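PDB 2DBY: GTP-binding protein from Thermus thermophilus, which binds GDP through a P-loop of the OBG GTPase family and probably acts as a ribosome-associated ATPase. Local coordinates for residues E148-E153 with R158-L163; L164-G169 with A190-E195. All blocks are in the same frame, centred on the assembly; numbering follows the deposited sequence.

Interaction 1: E148-E153 with R158-L163; sequences ERLRKE and RERLPL
The far end of a helical hairpin, in a region predicted to form a coiled coil, is closed where Glu153 of helix 124-156 meets Arg160 on the turn into helix 161-175. Register supports the pairing: the CA atoms of these two residues are the nearest across the segments, 6.5 Å apart. Both donors of the salt bridge go to a single oxygen. Arg160 NE lies 2.8 Å from Glu153 OE2, and Arg160 NH2 lies 2.9 Å from the same Glu153 OE2, both bonds being bent. OE2 sits at the guanidinium edge, practically in its plane, but the carboxylate is turned 44° from that plane. NH2 meets the syn lone pair of OE2, whereas NE comes from the anti side, tilted out of the carboxylate plane. Bends at chi2 (-64°) and chi3 (-76°) fold the arginine chain round to present this NE edge. Glu153 OE1 stands over a face of the Arg149 guanidinium, 3.4 Å from Arg149 NH1, a purely electrostatic link. Leu150 CD2 covers one face of the Arg160 guanidinium, 3.5 Å from Arg160 NH2, while Leu150 CD1 reaches Leu163 CB at 4.0 Å. Arg160 NH2 also serves Glu195 of helix 187-195, joining a third helix to the pair. A leucine here in place of Arg160 would probably cost Glu153 OE2 its two-nitrogen grip and break the bridge to Glu195. A salt-bridge network bordering leucine packing thus joins the two arms beside the turn, as is characteristic of an antiparallel helical hairpin.

Interaction 2: L164-G169 with A190-E195; sequences LEAAEG and ARFLKE
Phe192 of helix 187-195 packs on two successive alanines of helix 161-175, Ala166 and Ala167, and its side chain can be traced outward from the backbone. The CB comes first: it lies 3.9 Å from Ala166 CB, an apolar contact where the backbones of the two segments come nearest, since the CA atoms of Ala166 and Phe192 are 6.6 Å apart. From there CG stands anti to the backbone N (chi1 175°), which carries the ring past Ala166 to the neighbouring alanine. On the ring, CD1 is 4.1 Å from Ala167 CB, and CE1 is closer, 3.8 Å from the same Ala167 CB. The methyl thus bears on the CD1-CE1 side. Its distance to the Phe192 ring centroid, 4.3 Å at 28° from the ring normal, marks an off-centre CH-pi contact. No hydrogen bond crosses between the segments; the evidence is for purely apolar packing, with 125 Å² buried in all. All three touching residues are buried. The geometry is consistent with the small methyls of Ala166 and Ala167 allowing this close approach of the two segments.

Beyond these atoms, Phe192 also touches Leu143 and Leu150 of helix 124-156 and Leu170 further along helix 161-175. Ala167 likewise packs on Leu147 of helix 124-156, while Ala166 meets Ala188 and Val189 near the start of helix 187-195. The phenylalanine consequently lies where three helices converge, its helix laid across the two arms of the hairpin formed by 124-156 and 161-175.

Interaction 1 precedes interaction 2 along the chain, and their centres are about 10 Å apart. Helix 161-175 serves both: residues 158-163, leading into the helix, belong to interaction 1, whereas the following residues, 164-169, face helix 187-195 in interaction 2. Direct contacts tie them together. Arg160 NH2 lies 2.7 Å from Glu195 OE2, and Arg151 NH1 lies 2.9 Å from Glu168 OE1, both salt bridges; Leu163 O also packs against Phe192 CD1. The two sites therefore form one continuous three-helix assembly, in which apolar packing runs through both contacts and salt bridges join their edges. It lies away from the GDP site, as a helical projection from the GTPase core.

Interaction 1: E148-E153 with R158-L163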
loop_
_atom_site.group_PDB
_atom_site.type_symbol
_atom_site.label_atom_id
_atom_site.label_comp_id
_atom_site.label_asym_id
_atom_site.label_seq_id
_atom_site.Cartn_x
_atom_site.Cartn_y
_atom_site.Cartn_z
ATOM N N GLU A 148 25.119 3.434 -19.266
ATOM C CA GLU A 148 26.569 3.536 -19.426
ATOM C C GLU A 148 27.284 2.476 -18.603
ATOM O O GLU A 148 28.165 1.791 -19.111
ATOM C CB GLU A 148 27.066 4.929 -19.014
ATOM C CG GLU A 148 26.384 6.070 -19.767
ATOM C CD GLU A 148 27.344 7.166 -20.217
ATOM O OE1 GLU A 148 26.859 8.221 -20.691
ATOM O OE2 GLU A 148 28.576 6.971 -20.105
ATOM N N ARG A 149 26.907 2.352 -17.331
ATOM C CA ARG A 149 27.504 1.379 -16.430
ATOM C C ARG A 149 27.224 -0.060 -16.840
ATOM O O ARG A 149 28.142 -0.878 -16.875
ATOM C CB ARG A 149 26.997 1.589 -14.996
ATOM C CG ARG A 149 27.713 2.686 -14.220
ATOM C CD ARG A 149 28.717 2.062 -13.256
ATOM N NE ARG A 149 29.654 1.189 -13.958
ATOM C CZ ARG A 149 30.422 0.276 -13.373
ATOM N NH1 ARG A 149 30.372 0.098 -12.059
ATOM N NH2 ARG A 149 31.239 -0.467 -14.107
ATOM N N LEU A 150 25.966 -0.376 -17.152
ATOM C CA LEU A 150 25.601 -1.741 -17.550
ATOM C C LEU A 150 26.254 -2.195 -18.850
ATOM O O LEU A 150 26.595 -3.379 -19.001
ATOM C CB LEU A 150 24.069 -1.866 -17.673
ATOM C CG LEU A 150 23.337 -1.884 -16.323
ATOM C CD1 LEU A 150 21.824 -1.723 -16.547
ATOM C CD2 LEU A 150 23.610 -3.202 -15.603
ATOM N N ARG A 151 26.412 -1.284 -19.801
ATOM C CA ARG A 151 27.023 -1.652 -21.074
ATOM C C ARG A 151 28.473 -2.066 -20.828
ATOM O O ARG A 151 28.986 -2.975 -21.475
ATOM C CB ARG A 151 26.972 -0.492 -22.062
ATOM C CG ARG A 151 27.083 -0.937 -23.526
ATOM C CD ARG A 151 27.071 0.256 -24.460
ATOM N NE ARG A 151 25.950 1.156 -24.200
ATOM C CZ ARG A 151 24.682 0.877 -24.485
ATOM N NH1 ARG A 151 24.363 -0.281 -25.054
ATOM N NH2 ARG A 151 23.727 1.752 -24.184
ATOM N N LYS A 152 29.132 -1.409 -19.879
ATOM C CA LYS A 152 30.516 -1.768 -19.567
ATOM C C LYS A 152 30.551 -3.095 -18.803
ATOM O O LYS A 152 31.363 -3.968 -19.097
ATOM C CB LYS A 152 31.182 -0.666 -18.735
ATOM C CG LYS A 152 32.214 0.155 -19.498
ATOM C CD LYS A 152 33.436 -0.692 -19.846
ATOM C CE LYS A 152 34.456 0.081 -20.680
ATOM N NZ LYS A 152 35.681 -0.738 -20.945
ATOM N N GLU A 153 29.648 -3.258 -17.842
ATOM C CA GLU A 153 29.590 -4.478 -17.037
ATOM C C GLU A 153 29.194 -5.726 -17.833
ATOM O O GLU A 153 29.674 -6.831 -17.561
ATOM C CB GLU A 153 28.593 -4.314 -15.883
ATOM C CG GLU A 153 28.878 -3.157 -14.946
ATOM C CD GLU A 153 27.893 -3.096 -13.788
ATOM O OE1 GLU A 153 28.198 -2.391 -12.800
ATOM O OE2 GLU A 153 26.823 -3.750 -13.865
ATOM N N ARG A 158 28.233 -11.542 -18.946
ATOM C CA ARG A 158 26.967 -11.686 -19.672
ATOM C C ARG A 158 25.710 -11.703 -18.783
ATOM O O ARG A 158 24.598 -11.449 -19.264
ATOM C CB ARG A 158 26.982 -12.953 -20.549
ATOM C CG ARG A 158 26.797 -14.262 -19.788
ATOM C CD ARG A 158 26.417 -15.414 -20.733
ATOM N NE ARG A 158 26.012 -16.628 -20.013
ATOM C CZ ARG A 158 25.504 -17.717 -20.590
ATOM N NH1 ARG A 158 25.332 -17.760 -21.907
ATOM N NH2 ARG A 158 25.166 -18.769 -19.851
ATOM N N GLU A 159 25.873 -12.004 -17.495
ATOM C CA GLU A 159 24.729 -12.041 -16.583
ATOM C C GLU A 159 24.094 -10.668 -16.394
ATOM O O GLU A 159 22.970 -10.552 -15.900
ATOM C CB GLU A 159 25.162 -12.588 -15.218
ATOM C CG GLU A 159 24.618 -13.974 -14.885
ATOM C CD GLU A 159 24.794 -14.975 -16.010
ATOM O OE1 GLU A 159 24.015 -14.921 -16.989
ATOM O OE2 GLU A 159 25.715 -15.815 -15.915
ATOM N N ARG A 160 24.826 -9.627 -16.765
ATOM C CA ARG A 160 24.340 -8.265 -16.626
ATOM C C ARG A 160 23.589 -7.836 -17.898
ATOM O O ARG A 160 22.836 -6.865 -17.892
ATOM C CB ARG A 160 25.530 -7.323 -16.396
ATOM C CG ARG A 160 26.403 -7.693 -15.183
ATOM C CD ARG A 160 25.588 -7.565 -13.906
ATOM N NE ARG A 160 25.425 -6.159 -13.524
ATOM C CZ ARG A 160 24.463 -5.716 -12.723
ATOM N NH1 ARG A 160 23.576 -6.568 -12.227
ATOM N NH2 ARG A 160 24.393 -4.426 -12.418
ATOM N N LEU A 161 23.787 -8.567 -18.983
ATOM C CA LEU A 161 23.160 -8.193 -20.247
ATOM C C LEU A 161 21.629 -8.015 -20.207
ATOM O O LEU A 161 21.082 -7.067 -20.807
ATOM C CB LEU A 161 23.567 -9.213 -21.319
ATOM C CG LEU A 161 23.156 -8.932 -22.760
ATOM C CD1 LEU A 161 23.558 -7.531 -23.179
ATOM C CD2 LEU A 161 23.817 -9.955 -23.646
ATOM N N PRO A 162 20.908 -8.912 -19.516
ATOM C CA PRO A 162 19.453 -8.714 -19.490
ATOM C C PRO A 162 19.047 -7.368 -18.872
ATOM O O PRO A 162 18.066 -6.745 -19.304
ATOM C CB PRO A 162 18.949 -9.906 -18.679
ATOM C CG PRO A 162 19.985 -10.973 -18.976
ATOM C CD PRO A 162 21.281 -10.222 -18.948
ATOM N N LEU A 163 19.760 -6.915 -17.845
ATOM C CA LEU A 163 19.404 -5.631 -17.248
ATOM C C LEU A 163 19.662 -4.502 -18.249
ATOM O O LEU A 163 18.893 -3.540 -18.345
ATOM C CB LEU A 163 20.214 -5.387 -15.966
ATOM C CG LEU A 163 19.707 -6.160 -14.741
ATOM C CD1 LEU A 163 20.046 -7.648 -14.870
ATOM C CD2 LEU A 163 20.359 -5.565 -13.500
#

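Interaction 2: L164-G169 with A190-E195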
loop_
_atom_site.group_PDB
_atom_site.type_symbol
_atom_site.label_atom_id
_atom_site.label_comp_id
_atom_site.label_asym_id
_atom_site.label_seq_id
_atom_site.Cartn_x
_atom_site.Cartn_y
_atom_site.Cartn_z
ATOM N N LEU A 164 20.749 -4.608 -19.003
ATOM C CA LEU A 164 21.054 -3.581 -19.995
ATOM C C LEU A 164 19.931 -3.516 -21.045
ATOM O O LEU A 164 19.496 -2.425 -21.426
ATOM C CB LEU A 164 22.397 -3.891 -20.700
ATOM C CG LEU A 164 22.760 -2.979 -21.872
ATOM C CD1 LEU A 164 22.998 -1.534 -21.383
ATOM C CD2 LEU A 164 24.018 -3.528 -22.555
ATOM N N GLU A 165 19.474 -4.677 -21.526
ATOM C CA GLU A 165 18.432 -4.685 -22.557
ATOM C C GLU A 165 17.096 -4.166 -22.023
ATOM O O GLU A 165 16.346 -3.476 -22.732
ATOM C CB GLU A 165 18.295 -6.078 -23.153
ATOM C CG GLU A 165 19.634 -6.578 -23.772
ATOM C CD GLU A 165 20.297 -5.525 -24.650
ATOM O OE1 GLU A 165 21.197 -4.803 -24.152
ATOM O OE2 GLU A 165 19.908 -5.390 -25.835
ATOM N N ALA A 166 16.816 -4.460 -20.759
ATOM C CA ALA A 166 15.590 -3.943 -20.138
ATOM C C ALA A 166 15.698 -2.413 -20.061
ATOM O O ALA A 166 14.745 -1.679 -20.350
ATOM C CB ALA A 166 15.436 -4.531 -18.739
ATOM N N ALA A 167 16.862 -1.935 -19.635
ATOM C CA ALA A 167 17.092 -0.494 -19.526
ATOM C C ALA A 167 16.922 0.196 -20.896
ATOM O O ALA A 167 16.359 1.297 -20.972
ATOM C CB ALA A 167 18.501 -0.226 -18.953
ATOM N N GLU A 168 17.393 -0.445 -21.970
ATOM C CA GLU A 168 17.261 0.138 -23.325
ATOM C C GLU A 168 15.779 0.347 -23.636
ATOM O O GLU A 168 15.389 1.375 -24.195
ATOM C CB GLU A 168 17.835 -0.818 -24.399
ATOM C CG GLU A 168 19.339 -1.143 -24.358
ATOM C CD GLU A 168 20.217 -0.044 -24.926
ATOM O OE1 GLU A 168 21.438 -0.295 -25.098
ATOM O OE2 GLU A 168 19.699 1.067 -25.192
ATOM N N GLY A 169 14.959 -0.642 -23.274
ATOM C CA GLY A 169 13.528 -0.563 -23.558
ATOM C C GLY A 169 12.851 0.498 -22.723
ATOM O O GLY A 169 12.056 1.280 -23.230
ATOM N N ALA A 190 11.991 -6.985 -14.768
ATOM C CA ALA A 190 11.845 -7.213 -13.339
ATOM C C ALA A 190 13.201 -7.191 -12.627
ATOM O O ALA A 190 13.324 -6.627 -11.539
ATOM C CB ALA A 190 11.145 -8.537 -13.097
ATOM N N ARG A 191 14.220 -7.808 -13.230
ATOM C CA ARG A 191 15.545 -7.826 -12.597
ATOM C C ARG A 191 16.128 -6.417 -12.551
ATOM O O ARG A 191 16.743 -6.008 -11.573
ATOM C CB ARG A 191 16.504 -8.736 -13.369
ATOM C CG ARG A 191 16.170 -10.208 -13.257
ATOM C CD ARG A 191 17.182 -11.032 -14.040
ATOM N NE ARG A 191 18.550 -10.783 -13.587
ATOM C CZ ARG A 191 19.636 -11.183 -14.247
ATOM N NH1 ARG A 191 19.507 -11.842 -15.385
ATOM N NH2 ARG A 191 20.846 -10.931 -13.771
ATOM N N PHE A 192 15.925 -5.666 -13.620
ATOM C CA PHE A 192 16.446 -4.315 -13.643
ATOM C C PHE A 192 15.790 -3.436 -12.561
ATOM O O PHE A 192 16.476 -2.715 -11.826
ATOM C CB PHE A 192 16.213 -3.673 -15.018
ATOM C CG PHE A 192 16.616 -2.227 -15.064
ATOM C CD1 PHE A 192 17.959 -1.877 -15.215
ATOM C CD2 PHE A 192 15.678 -1.221 -14.846
ATOM C CE1 PHE A 192 18.366 -0.555 -15.142
ATOM C CE2 PHE A 192 16.071 0.108 -14.772
ATOM C CZ PHE A 192 17.425 0.445 -14.919
ATOM N N LEU A 193 14.461 -3.497 -12.459
ATOM C CA LEU A 193 13.768 -2.633 -11.502
ATOM C C LEU A 193 14.013 -3.003 -10.041
ATOM O O LEU A 193 13.888 -2.158 -9.156
ATOM C CB LEU A 193 12.259 -2.602 -11.808
ATOM C CG LEU A 193 11.857 -1.863 -13.098
ATOM C CD1 LEU A 193 10.361 -2.003 -13.353
ATOM C CD2 LEU A 193 12.251 -0.378 -12.960
ATOM N N LYS A 194 14.377 -4.256 -9.794
ATOM C CA LYS A 194 14.679 -4.684 -8.436
ATOM C C LYS A 194 15.995 -4.011 -8.043
ATOM O O LYS A 194 16.140 -3.505 -6.935
ATOM C CB LYS A 194 14.840 -6.204 -8.372
ATOM C CG LYS A 194 15.058 -6.742 -6.958
ATOM C CD LYS A 194 15.314 -8.252 -6.977
ATOM C CE LYS A 194 15.729 -8.771 -5.600
ATOM N NZ LYS A 194 16.309 -10.150 -5.676
ATOM N N GLU A 195 16.941 -3.979 -8.976
ATOM C CA GLU A 195 18.236 -3.361 -8.722
ATOM C C GLU A 195 18.178 -1.835 -8.759
ATOM O O GLU A 195 18.853 -1.166 -7.969
ATOM C CB GLU A 195 19.269 -3.848 -9.747
ATOM C CG GLU A 195 20.569 -3.057 -9.725
ATOM C CD GLU A 195 21.694 -3.739 -10.501
ATOM O OE1 GLU A 195 21.953 -4.934 -10.235
ATOM O OE2 GLU A 195 22.317 -3.076 -11.364
#